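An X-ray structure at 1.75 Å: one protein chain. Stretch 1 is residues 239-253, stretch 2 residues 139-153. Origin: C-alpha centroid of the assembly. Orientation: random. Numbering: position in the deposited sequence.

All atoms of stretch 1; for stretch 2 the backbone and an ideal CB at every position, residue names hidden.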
ATOM      1  N   GLY A 239     -23.112 -29.192  -0.890  1.00 38.77           N
ATOM      2  CA  GLY A 239     -24.154 -28.284  -1.394  1.00 46.76           C
ATOM      3  C   GLY A 239     -23.519 -26.875  -1.442  1.00 48.24           C
ATOM      4  O   GLY A 239     -23.581 -26.150  -0.439  1.00 50.21           O
ATOM      5  N   ARG A 240     -22.750 -26.519  -2.479  1.00 41.87           N
ATOM      6  CA  ARG A 240     -22.175 -25.107  -2.610  1.00 41.33           C
ATOM      7  C   ARG A 240     -22.239 -24.744  -4.057  1.00 42.02           C
ATOM      8  O   ARG A 240     -21.554 -25.294  -4.907  1.00 40.31           O
ATOM      9  CB  ARG A 240     -20.737 -24.940  -2.203  1.00 33.68           C
ATOM     10  CG  ARG A 240     -20.453 -25.237  -0.798  1.00 38.81           C
ATOM     11  CD  ARG A 240     -20.914 -24.199   0.236  1.00 36.47           C
ATOM     12  NE  ARG A 240     -20.392 -24.702   1.541  1.00 36.90           N
ATOM     13  CZ  ARG A 240     -19.132 -24.474   1.983  1.00 45.84           C
ATOM     14  NH1 ARG A 240     -18.223 -23.762   1.237  1.00 37.08           N
ATOM     15  NH2 ARG A 240     -18.759 -24.969   3.158  1.00 43.80           N
ATOM     16  N   ASP A 241     -23.079 -23.787  -4.308  1.00 41.72           N
ATOM     17  CA  ASP A 241     -23.419 -23.403  -5.633  1.00 43.13           C
ATOM     18  C   ASP A 241     -23.482 -21.849  -5.671  1.00 39.42           C
ATOM     19  O   ASP A 241     -24.274 -21.292  -6.425  1.00 37.04           O
ATOM     20  CB  ASP A 241     -24.785 -23.976  -5.936  1.00 48.01           C
ATOM     21  CG  ASP A 241     -25.894 -23.319  -5.150  0.70 48.90           C
ATOM     22  OD1 ASP A 241     -25.739 -22.923  -3.952  0.70 43.89           O
ATOM     23  OD2 ASP A 241     -26.951 -23.207  -5.775  0.70 55.86           O
ATOM     24  N   GLY A 242     -22.624 -21.156  -4.854  1.00 32.68           N
ATOM     25  CA  GLY A 242     -22.653 -19.687  -4.965  1.00 34.22           C
ATOM     26  C   GLY A 242     -22.151 -19.161  -6.283  1.00 30.90           C
ATOM     27  O   GLY A 242     -21.400 -19.853  -7.008  1.00 32.39           O
ATOM     28  N   ILE A 243     -22.499 -17.929  -6.551  1.00 31.78           N
ATOM     29  CA  ILE A 243     -21.964 -17.174  -7.652  1.00 31.97           C
ATOM     30  C   ILE A 243     -21.140 -16.014  -7.053  1.00 31.15           C
ATOM     31  O   ILE A 243     -21.330 -15.605  -5.870  1.00 30.50           O
ATOM     32  CB  ILE A 243     -23.056 -16.732  -8.645  1.00 39.34           C
ATOM     33  CG1 ILE A 243     -24.119 -15.861  -7.933  1.00 39.18           C
ATOM     34  CG2 ILE A 243     -23.615 -18.012  -9.355  1.00 43.30           C
ATOM     35  CD1 ILE A 243     -24.870 -14.960  -8.856  1.00 50.56           C
ATOM     36  N   GLU A 244     -20.278 -15.456  -7.887  1.00 28.45           N
ATOM     37  CA  GLU A 244     -19.359 -14.411  -7.395  1.00 27.56           C
ATOM     38  C   GLU A 244     -19.822 -13.042  -7.842  1.00 30.28           C
ATOM     39  O   GLU A 244     -20.406 -12.861  -8.943  1.00 29.02           O
ATOM     40  CB  GLU A 244     -17.937 -14.698  -7.960  1.00 26.93           C
ATOM     41  CG  GLU A 244     -16.921 -13.634  -7.475  1.00 27.03           C
ATOM     42  CD  GLU A 244     -15.490 -14.086  -7.781  1.00 26.86           C
ATOM     43  OE1 GLU A 244     -15.297 -14.568  -8.914  1.00 26.15           O
ATOM     44  OE2 GLU A 244     -14.579 -13.859  -6.930  1.00 26.56           O
ATOM     45  N   ARG A 245     -19.614 -12.048  -7.004  1.00 29.38           N
ATOM     46  CA  ARG A 245     -19.938 -10.657  -7.466  1.00 32.69           C
ATOM     47  C   ARG A 245     -19.154 -10.308  -8.709  1.00 33.78           C
ATOM     48  O   ARG A 245     -17.999 -10.749  -8.887  1.00 32.65           O
ATOM     49  CB  ARG A 245     -19.464  -9.665  -6.542  1.00 37.05           C
ATOM     50  CG  ARG A 245     -19.677  -9.960  -5.174  1.00 46.93           C
ATOM     51  CD  ARG A 245     -18.327  -9.512  -4.759  1.00 38.87           C
ATOM     52  NE  ARG A 245     -18.454  -8.652  -3.666  1.00 50.40           N
ATOM     53  CZ  ARG A 245     -18.966  -8.836  -2.435  1.00 47.56           C
ATOM     54  NH1 ARG A 245     -19.438  -9.895  -1.903  1.00 42.43           N
ATOM     55  NH2 ARG A 245     -18.941  -7.792  -1.674  1.00 42.15           N
ATOM     56  N   GLU A 246     -19.731  -9.391  -9.487  1.00 31.72           N
ATOM     57  CA  GLU A 246     -19.264  -9.152 -10.827  1.00 32.78           C
ATOM     58  C   GLU A 246     -17.831  -8.614 -10.773  1.00 32.46           C
ATOM     59  O   GLU A 246     -17.014  -8.878 -11.662  1.00 32.49           O
ATOM     60  CB  GLU A 246     -20.219  -8.101 -11.511  1.00 38.69           C
ATOM     61  CG  GLU A 246     -19.620  -7.598 -12.832  1.00 48.69           C
ATOM     62  CD  GLU A 246     -20.568  -6.586 -13.514  0.50 47.28           C
ATOM     63  OE1 GLU A 246     -21.606  -6.235 -12.923  0.50 48.53           O
ATOM     64  OE2 GLU A 246     -20.266  -6.164 -14.637  0.50 50.73           O
ATOM     65  N   ASN A 247     -17.545  -7.855  -9.734  1.00 30.63           N
ATOM     66  CA  ASN A 247     -16.206  -7.205  -9.680  1.00 31.57           C
ATOM     67  C   ASN A 247     -15.259  -7.890  -8.738  1.00 30.16           C
ATOM     68  O   ASN A 247     -14.198  -7.313  -8.323  1.00 29.61           O
ATOM     69  CB  ASN A 247     -16.301  -5.747  -9.297  1.00 35.17           C
ATOM     70  CG  ASN A 247     -17.101  -4.934 -10.357  1.00 46.41           C
ATOM     71  OD1 ASN A 247     -17.945  -4.152  -9.969  1.00 50.63           O
ATOM     72  ND2 ASN A 247     -16.871  -5.176 -11.684  1.00 44.58           N
ATOM     73  N   ALA A 248     -15.608  -9.159  -8.425  1.00 29.54           N
ATOM     74  CA  ALA A 248     -14.719  -9.999  -7.610  1.00 27.34           C
ATOM     75  C   ALA A 248     -14.162  -9.236  -6.391  1.00 25.85           C
ATOM     76  O   ALA A 248     -14.907  -8.878  -5.462  1.00 26.68           O
ATOM     77  CB  ALA A 248     -13.567 -10.613  -8.467  1.00 25.62           C
ATOM     78  N   TYR A 249     -12.821  -9.101  -6.281  1.00 23.07           N
ATOM     79  CA  TYR A 249     -12.289  -8.536  -5.046  1.00 22.07           C
ATOM     80  C   TYR A 249     -11.925  -7.009  -5.328  1.00 24.64           C
ATOM     81  O   TYR A 249     -11.114  -6.479  -4.583  1.00 23.71           O
ATOM     82  CB  TYR A 249     -10.979  -9.253  -4.712  1.00 21.69           C
ATOM     83  CG  TYR A 249     -11.298 -10.643  -4.095  1.00 23.44           C
ATOM     84  CD1 TYR A 249     -11.635 -10.712  -2.726  1.00 24.44           C
ATOM     85  CD2 TYR A 249     -11.392 -11.793  -4.875  1.00 22.08           C
ATOM     86  CE1 TYR A 249     -11.910 -11.910  -2.108  1.00 22.76           C
ATOM     87  CE2 TYR A 249     -11.653 -13.036  -4.244  1.00 22.83           C
ATOM     88  CZ  TYR A 249     -11.899 -13.068  -2.924  1.00 22.41           C
ATOM     89  OH  TYR A 249     -12.202 -14.226  -2.242  1.00 24.47           O
ATOM     90  N   ALA A 250     -12.358  -6.468  -6.498  1.00 24.69           N
ATOM     91  CA  ALA A 250     -12.071  -4.954  -6.740  1.00 26.50           C
ATOM     92  C   ALA A 250     -12.352  -4.126  -5.474  1.00 27.82           C
ATOM     93  O   ALA A 250     -13.424  -4.301  -4.840  1.00 26.98           O
ATOM     94  CB  ALA A 250     -12.916  -4.483  -7.881  1.00 27.55           C
ATOM     95  N   GLY A 251     -11.338  -3.353  -5.006  1.00 27.57           N
ATOM     96  CA  GLY A 251     -11.529  -2.409  -3.929  1.00 28.87           C
ATOM     97  C   GLY A 251     -11.626  -3.042  -2.553  1.00 29.28           C
ATOM     98  O   GLY A 251     -11.894  -2.387  -1.545  1.00 30.20           O
ATOM     99  N   GLU A 252     -11.452  -4.348  -2.480  1.00 26.24           N
ATOM    100  CA  GLU A 252     -11.563  -5.034  -1.167  1.00 26.30           C
ATOM    101  C   GLU A 252     -10.200  -5.105  -0.509  1.00 24.22           C
ATOM    102  O   GLU A 252      -9.165  -5.670  -1.085  1.00 26.24           O
ATOM    103  CB  GLU A 252     -12.168  -6.499  -1.304  1.00 30.38           C
ATOM    104  CG  GLU A 252     -12.836  -6.794   0.053  1.00 34.99           C
ATOM    105  CD  GLU A 252     -13.720  -7.963  -0.039  1.00 43.98           C
ATOM    106  OE1 GLU A 252     -13.127  -9.124   0.067  1.00 40.41           O
ATOM    107  OE2 GLU A 252     -14.937  -7.784  -0.286  1.00 38.02           O
ATOM    108  N   ILE A 253     -10.128  -4.636   0.742  1.00 23.15           N
ATOM    109  CA  ILE A 253      -8.789  -4.568   1.361  1.00 22.35           C
ATOM    110  C   ILE A 253      -8.271  -5.963   1.723  1.00 24.60           C
ATOM    111  O   ILE A 253      -9.010  -6.778   2.257  1.00 24.42           O
ATOM    112  CB  ILE A 253      -8.840  -3.742   2.629  1.00 26.11           C
ATOM    113  CG1 ILE A 253      -9.111  -2.203   2.178  1.00 25.77           C
ATOM    114  CG2 ILE A 253      -7.532  -3.749   3.427  1.00 23.67           C
ATOM    115  CD1 ILE A 253      -9.669  -1.337   3.342  1.00 27.03           C
ATOM    116  N   UNK A 139      -5.598 -22.360  -4.700  1.00 15.69           N
ATOM    117  CA  UNK A 139      -7.090 -22.286  -4.771  1.00 15.62           C
ATOM    118  C   UNK A 139      -7.483 -20.778  -4.836  1.00 16.52           C
ATOM    119  O   UNK A 139      -6.825 -19.945  -4.139  1.00 18.87           O
ATOM    120  CB  UNK A 139      -7.739 -22.971  -3.567  1.00 15.62           C
ATOM    121  N   UNK A 140      -8.507 -20.492  -5.621  1.00 16.86           N
ATOM    122  CA  UNK A 140      -9.095 -19.121  -5.670  1.00 17.50           C
ATOM    123  C   UNK A 140     -10.424 -19.288  -4.968  1.00 19.84           C
ATOM    124  O   UNK A 140     -11.219 -20.183  -5.394  1.00 19.33           O
ATOM    125  CB  UNK A 140      -9.254 -18.572  -7.089  1.00 17.50           C
ATOM    126  N   UNK A 141     -10.771 -18.452  -3.956  1.00 17.95           N
ATOM    127  CA  UNK A 141     -12.100 -18.584  -3.378  1.00 19.10           C
ATOM    128  C   UNK A 141     -12.969 -17.455  -3.903  1.00 22.09           C
ATOM    129  O   UNK A 141     -12.501 -16.263  -3.989  1.00 21.32           O
ATOM    130  CB  UNK A 141     -12.046 -18.570  -1.849  1.00 19.10           C
ATOM    131  N   UNK A 142     -14.224 -17.731  -4.323  1.00 19.95           N
ATOM    132  CA  UNK A 142     -15.021 -16.633  -4.871  1.00 21.12           C
ATOM    133  C   UNK A 142     -15.373 -15.618  -3.808  1.00 22.61           C
ATOM    134  O   UNK A 142     -15.544 -15.917  -2.647  1.00 23.06           O
ATOM    135  CB  UNK A 142     -16.300 -17.169  -5.517  1.00 21.12           C
ATOM    136  N   UNK A 143     -15.429 -14.329  -4.238  1.00 22.25           N
ATOM    137  CA  UNK A 143     -15.988 -13.352  -3.324  1.00 24.69           C
ATOM    138  C   UNK A 143     -17.528 -13.329  -3.486  1.00 25.47           C
ATOM    139  O   UNK A 143     -18.059 -12.605  -4.336  1.00 28.23           O
ATOM    140  CB  UNK A 143     -15.383 -11.970  -3.580  1.00 24.69           C
ATOM    141  N   UNK A 144     -18.169 -14.252  -2.762  1.00 27.27           N
ATOM    142  CA  UNK A 144     -19.547 -14.666  -3.050  1.00 28.95           C
ATOM    143  C   UNK A 144     -20.487 -13.457  -3.109  1.00 31.10           C
ATOM    144  O   UNK A 144     -20.379 -12.570  -2.270  1.00 32.16           O
ATOM    145  CB  UNK A 144     -20.035 -15.658  -1.992  1.00 28.95           C
ATOM    146  N   UNK A 145     -21.339 -13.424  -4.114  1.00 31.90           N
ATOM    147  CA  UNK A 145     -22.414 -12.373  -4.192  1.00 35.50           C
ATOM    148  C   UNK A 145     -23.413 -12.828  -3.197  1.00 36.16           C
ATOM    149  O   UNK A 145     -23.927 -13.896  -3.302  1.00 39.73           O
ATOM    150  CB  UNK A 145     -23.033 -12.209  -5.581  1.00 35.50           C
ATOM    151  N   UNK A 146     -23.727 -12.023  -2.185  1.00 46.11           N
ATOM    152  CA  UNK A 146     -24.729 -12.513  -1.206  1.00 47.29           C
ATOM    153  C   UNK A 146     -24.144 -13.403  -0.108  1.00 46.16           C
ATOM    154  O   UNK A 146     -23.053 -13.186   0.321  1.00 49.27           O
ATOM    155  CB  UNK A 146     -25.822 -13.294  -1.939  1.00 47.29           C
ATOM    156  N   UNK A 147     -24.842 -14.439   0.282  1.00 41.40           N
ATOM    157  CA  UNK A 147     -24.544 -15.199   1.466  1.00 46.18           C
ATOM    158  C   UNK A 147     -23.304 -16.058   1.207  1.00 41.36           C
ATOM    159  O   UNK A 147     -23.286 -17.008   0.374  1.00 38.96           O
ATOM    160  CB  UNK A 147     -25.742 -16.059   1.875  1.00 46.18           C
ATOM    161  N   UNK A 148     -22.339 -15.809   2.035  1.00 38.54           N
ATOM    162  CA  UNK A 148     -21.038 -16.526   1.922  1.00 33.64           C
ATOM    163  C   UNK A 148     -21.124 -18.001   2.318  1.00 35.99           C
ATOM    164  O   UNK A 148     -20.140 -18.732   2.132  1.00 30.13           O
ATOM    165  CB  UNK A 148     -19.988 -15.840   2.799  1.00 33.64           C
ATOM    166  N   UNK A 149     -22.266 -18.492   2.852  1.00 34.58           N
ATOM    167  CA  UNK A 149     -22.218 -19.885   3.188  1.00 32.72           C
ATOM    168  C   UNK A 149     -22.207 -20.718   1.866  1.00 34.10           C
ATOM    169  O   UNK A 149     -22.025 -21.916   1.972  1.00 35.20           O
ATOM    170  CB  UNK A 149     -23.401 -20.255   4.084  1.00 32.72           C
ATOM    171  N   UNK A 150     -22.500 -20.111   0.700  1.00 32.18           N
ATOM    172  CA  UNK A 150     -22.497 -20.892  -0.531  1.00 33.10           C
ATOM    173  C   UNK A 150     -21.121 -20.768  -1.264  1.00 33.07           C
ATOM    174  O   UNK A 150     -21.021 -21.114  -2.464  1.00 31.78           O
ATOM    175  CB  UNK A 150     -23.636 -20.427  -1.440  1.00 33.10           C
ATOM    176  N   UNK A 151     -20.127 -20.195  -0.588  1.00 28.10           N
ATOM    177  CA  UNK A 151     -18.794 -20.010  -1.257  1.00 26.66           C
ATOM    178  C   UNK A 151     -18.135 -21.308  -1.645  1.00 26.33           C
ATOM    179  O   UNK A 151     -18.494 -22.381  -1.160  1.00 27.04           O
ATOM    180  CB  UNK A 151     -17.838 -19.242  -0.341  1.00 26.66           C
ATOM    181  N   UNK A 152     -17.059 -21.228  -2.477  1.00 24.01           N
ATOM    182  CA  UNK A 152     -16.253 -22.434  -2.747  1.00 22.08           C
ATOM    183  C   UNK A 152     -14.910 -21.912  -3.256  1.00 19.43           C
ATOM    184  O   UNK A 152     -14.817 -20.735  -3.646  1.00 21.97           O
ATOM    185  CB  UNK A 152     -16.921 -23.373  -3.754  1.00 22.08           C
ATOM    186  N   UNK A 153     -13.983 -22.849  -3.313  1.00 20.20           N
ATOM    187  CA  UNK A 153     -12.619 -22.648  -3.821  1.00 20.52           C
ATOM    188  C   UNK A 153     -12.540 -23.398  -5.145  1.00 24.54           C
ATOM    189  O   UNK A 153     -13.078 -24.517  -5.274  1.00 24.77           O
ATOM    190  CB  UNK A 153     -11.558 -23.135  -2.833  1.00 20.52           C
TER

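Position 139 has nothing of stretch 1 within reach of its CB, so stretch 1 sets no preference. It is Asn139, which donates from ND2 to OD2 of the residue at 153, 2.9 Å away.

At 140 the CA-to-CB bond runs sideways and the space near the ideal CB is empty, yet the carboxylate of Glu244 lies further out. A long side chain ending in a donor would suit. The residue is Tyr140, whose OH donates to Glu244 OE2 in a very short 2.4 Å hydrogen bond; its ring also packs obliquely against that of Tyr249, with CE2 of Tyr249 3.8 Å from CZ of Tyr140.

Position 141 engages stretch 1 mainly through its backbone: Tyr249 OH donates to O of 141 at 2.7 Å. Many side chains would serve. Glu141 is found, and its OE2 makes a salt bridge with NE of the residue at 151, at 3.6 Å.

At 142 the ideal CB is 3.8 Å from Glu244 CB, and the neighbouring surface is aliphatic and backbone, which favours a branched or medium-sized apolar residue. Ile142 fits, its CD1 3.8 Å from Gly242 O.

The CB of 143 points toward stretch 1, close to Ala248 O, the Tyr249 ring and Glu244 OE2. A compact polar side chain, able to offer a donor while its CB rests on a ring, would suit. It is Asn143. Asn143 CB sits over the Tyr249 ring face, 3.8 Å from the ring centroid. The amide is probably turned over in the model, so its part in bonding to Ala248 O stays open. The backbone is firmly held: N of Asn143 donates to Glu244 OE2 at 2.9 Å, and O of Asn143 accepts from Arg245 N at 3.1 Å.

Position 144, bridged to Glu244, turns its CB away, so small or polar residues are all possible. Thr144 lays its CG2 4.5 Å from Gly242 CA, while its carbonyl O accepts from Arg245 NH1 at 2.9 Å.

At 145 the backbone N donates to Ile243 O at 2.8 Å, and the CB lies sideways beside Arg245 N. A long, partly aliphatic chain fits: Lys145 sets CD 3.8 Å from Ile243 CD1, and its end leads away.

At 146, phi is positive and a CB would jam against the preceding carbonyl; Gly146 follows. Positions 147 and 148, out of reach, are Asp147 and Asn148. At 149 only the carbonyl O is close, 3.1 Å from Arg240 CD, leaving the side chain free; Ser149 OG donates to Asp147 OD2 at 2.7 Å.

At 150 the CB passes near Gly242 N and Asp241 OD1, inviting a basic chain. Lys150 answers with a long salt bridge, NZ to Asp241 OD1 at 3.6 Å.

CB of 151 points away; Arg240 NH1 donates to the carbonyl O of 151 at 2.8 Å, leaving side-chain choice fairly free. In Arg151 the guanidinium has Arg240 NH1 over one face, like charges whose NH1 atoms are 4.4 Å apart.

At 152 CB points sideways, but a long side chain with an N-H donor could reach Gly242 O. Trp152 NE1 donates to Gly242 O at 2.8 Å. Position 153, out of reach, is Asp153.

Stretch 2 (139-153) NYEINTKGDNSKRWD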
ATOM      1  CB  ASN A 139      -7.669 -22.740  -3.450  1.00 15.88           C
ATOM      2  CG  ASN A 139      -7.704 -24.267  -3.380  1.00 18.17           C
ATOM      3  OD1 ASN A 139      -6.984 -24.910  -4.140  1.00 17.92           O
ATOM      4  ND2 ASN A 139      -8.526 -24.837  -2.395  1.00 18.00           N
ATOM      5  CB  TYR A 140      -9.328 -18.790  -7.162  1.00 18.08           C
ATOM      6  CG  TYR A 140     -10.116 -17.481  -7.265  1.00 19.23           C
ATOM      7  CD1 TYR A 140      -9.418 -16.253  -7.106  1.00 18.83           C
ATOM      8  CD2 TYR A 140     -11.514 -17.506  -7.518  1.00 19.80           C
ATOM      9  CE1 TYR A 140     -10.103 -15.047  -7.228  1.00 19.42           C
ATOM     10  CE2 TYR A 140     -12.240 -16.292  -7.621  1.00 22.14           C
ATOM     11  CZ  TYR A 140     -11.466 -15.080  -7.437  1.00 20.63           C
ATOM     12  OH  TYR A 140     -12.210 -13.857  -7.528  1.00 23.01           O
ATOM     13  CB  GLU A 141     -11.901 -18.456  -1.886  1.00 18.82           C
ATOM     14  CG  GLU A 141     -13.288 -18.458  -1.179  1.00 22.55           C
ATOM     15  CD  GLU A 141     -13.052 -18.553   0.326  1.00 26.67           C
ATOM     16  OE1 GLU A 141     -12.114 -17.917   0.941  1.00 25.73           O
ATOM     17  OE2 GLU A 141     -13.864 -19.299   0.959  1.00 32.77           O
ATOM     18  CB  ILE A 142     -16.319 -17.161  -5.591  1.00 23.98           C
ATOM     19  CG1 ILE A 142     -17.073 -18.105  -4.648  1.00 23.52           C
ATOM     20  CG2 ILE A 142     -15.963 -17.882  -6.911  1.00 22.81           C
ATOM     21  CD1 ILE A 142     -18.598 -18.256  -5.088  1.00 25.13           C
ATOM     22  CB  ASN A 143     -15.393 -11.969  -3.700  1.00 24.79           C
ATOM     23  CG  ASN A 143     -15.606 -10.945  -2.552  1.00 30.23           C
ATOM     24  OD1 ASN A 143     -15.293  -9.726  -2.673  1.00 31.79           O
ATOM     25  ND2 ASN A 143     -16.027 -11.435  -1.438  1.00 26.49           N
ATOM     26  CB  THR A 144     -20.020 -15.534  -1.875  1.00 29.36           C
ATOM     27  OG1 THR A 144     -18.966 -16.453  -1.550  1.00 28.28           O
ATOM     28  CG2 THR A 144     -21.314 -16.396  -2.270  1.00 30.30           C
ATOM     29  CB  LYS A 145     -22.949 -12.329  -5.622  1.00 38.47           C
ATOM     30  CG  LYS A 145     -23.978 -11.199  -5.887  1.00 41.23           C
ATOM     31  CD  LYS A 145     -24.599 -11.551  -7.237  1.00 48.60           C
ATOM     32  CE  LYS A 145     -25.964 -10.896  -7.415  1.00 62.90           C
ATOM     33  NZ  LYS A 145     -25.713  -9.433  -7.570  1.00 60.43           N
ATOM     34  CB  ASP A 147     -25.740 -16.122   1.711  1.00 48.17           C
ATOM     35  CG  ASP A 147     -25.535 -17.153   2.801  1.00 56.50           C
ATOM     36  OD1 ASP A 147     -24.635 -17.064   3.675  1.00 50.34           O
ATOM     37  OD2 ASP A 147     -26.367 -18.122   2.764  1.00 68.72           O
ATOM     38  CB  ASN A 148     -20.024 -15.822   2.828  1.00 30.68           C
ATOM     39  CG  ASN A 148     -18.536 -16.079   2.362  1.00 29.82           C
ATOM     40  OD1 ASN A 148     -17.622 -16.137   3.173  1.00 29.17           O
ATOM     41  ND2 ASN A 148     -18.345 -16.143   1.050  1.00 23.79           N
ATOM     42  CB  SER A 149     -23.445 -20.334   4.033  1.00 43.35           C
ATOM     43  OG  SER A 149     -24.579 -20.063   3.224  1.00 42.70           O
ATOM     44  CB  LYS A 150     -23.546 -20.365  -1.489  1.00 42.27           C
ATOM     45  CG  LYS A 150     -25.019 -20.625  -1.051  1.00 50.28           C
ATOM     46  CD  LYS A 150     -25.826 -19.407  -1.573  1.00 68.53           C
ATOM     47  CE  LYS A 150     -27.376 -19.503  -1.437  1.00 65.68           C
ATOM     48  NZ  LYS A 150     -27.919 -20.370  -2.525  1.00 69.96           N
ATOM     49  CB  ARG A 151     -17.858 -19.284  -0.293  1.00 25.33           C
ATOM     50  CG  ARG A 151     -17.544 -20.152   0.967  1.00 28.35           C
ATOM     51  CD  ARG A 151     -16.750 -19.320   2.024  1.00 33.42           C
ATOM     52  NE  ARG A 151     -16.510 -20.130   3.244  1.00 43.38           N
ATOM     53  CZ  ARG A 151     -17.478 -20.535   4.070  1.00 44.12           C
ATOM     54  NH1 ARG A 151     -18.764 -20.286   3.829  1.00 54.60           N
ATOM     55  NH2 ARG A 151     -17.213 -21.290   5.114  1.00 53.08           N
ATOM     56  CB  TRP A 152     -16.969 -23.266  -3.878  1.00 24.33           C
ATOM     57  CG  TRP A 152     -17.679 -22.508  -5.001  1.00 25.88           C
ATOM     58  CD1 TRP A 152     -19.007 -22.207  -5.091  1.00 26.09           C
ATOM     59  CD2 TRP A 152     -17.063 -21.930  -6.214  1.00 22.81           C
ATOM     60  NE1 TRP A 152     -19.238 -21.529  -6.279  1.00 27.51           N
ATOM     61  CE2 TRP A 152     -18.086 -21.366  -6.967  1.00 26.02           C
ATOM     62  CE3 TRP A 152     -15.713 -21.907  -6.709  1.00 22.58           C
ATOM     63  CZ2 TRP A 152     -17.877 -20.781  -8.219  1.00 25.54           C
ATOM     64  CZ3 TRP A 152     -15.482 -21.327  -7.974  1.00 23.46           C
ATOM     65  CH2 TRP A 152     -16.546 -20.753  -8.699  1.00 26.99           C
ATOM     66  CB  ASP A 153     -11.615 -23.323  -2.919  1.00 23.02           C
ATOM     67  CG  ASP A 153     -11.234 -22.534  -1.677  1.00 24.15           C
ATOM     68  OD1 ASP A 153     -12.034 -21.726  -1.129  1.00 24.23           O
ATOM     69  OD2 ASP A 153     -10.105 -22.774  -1.189  1.00 22.87           O
TER
HETATM   70  O   HOH W   1     -24.262 -16.631  -4.416  1.00 34.59           O
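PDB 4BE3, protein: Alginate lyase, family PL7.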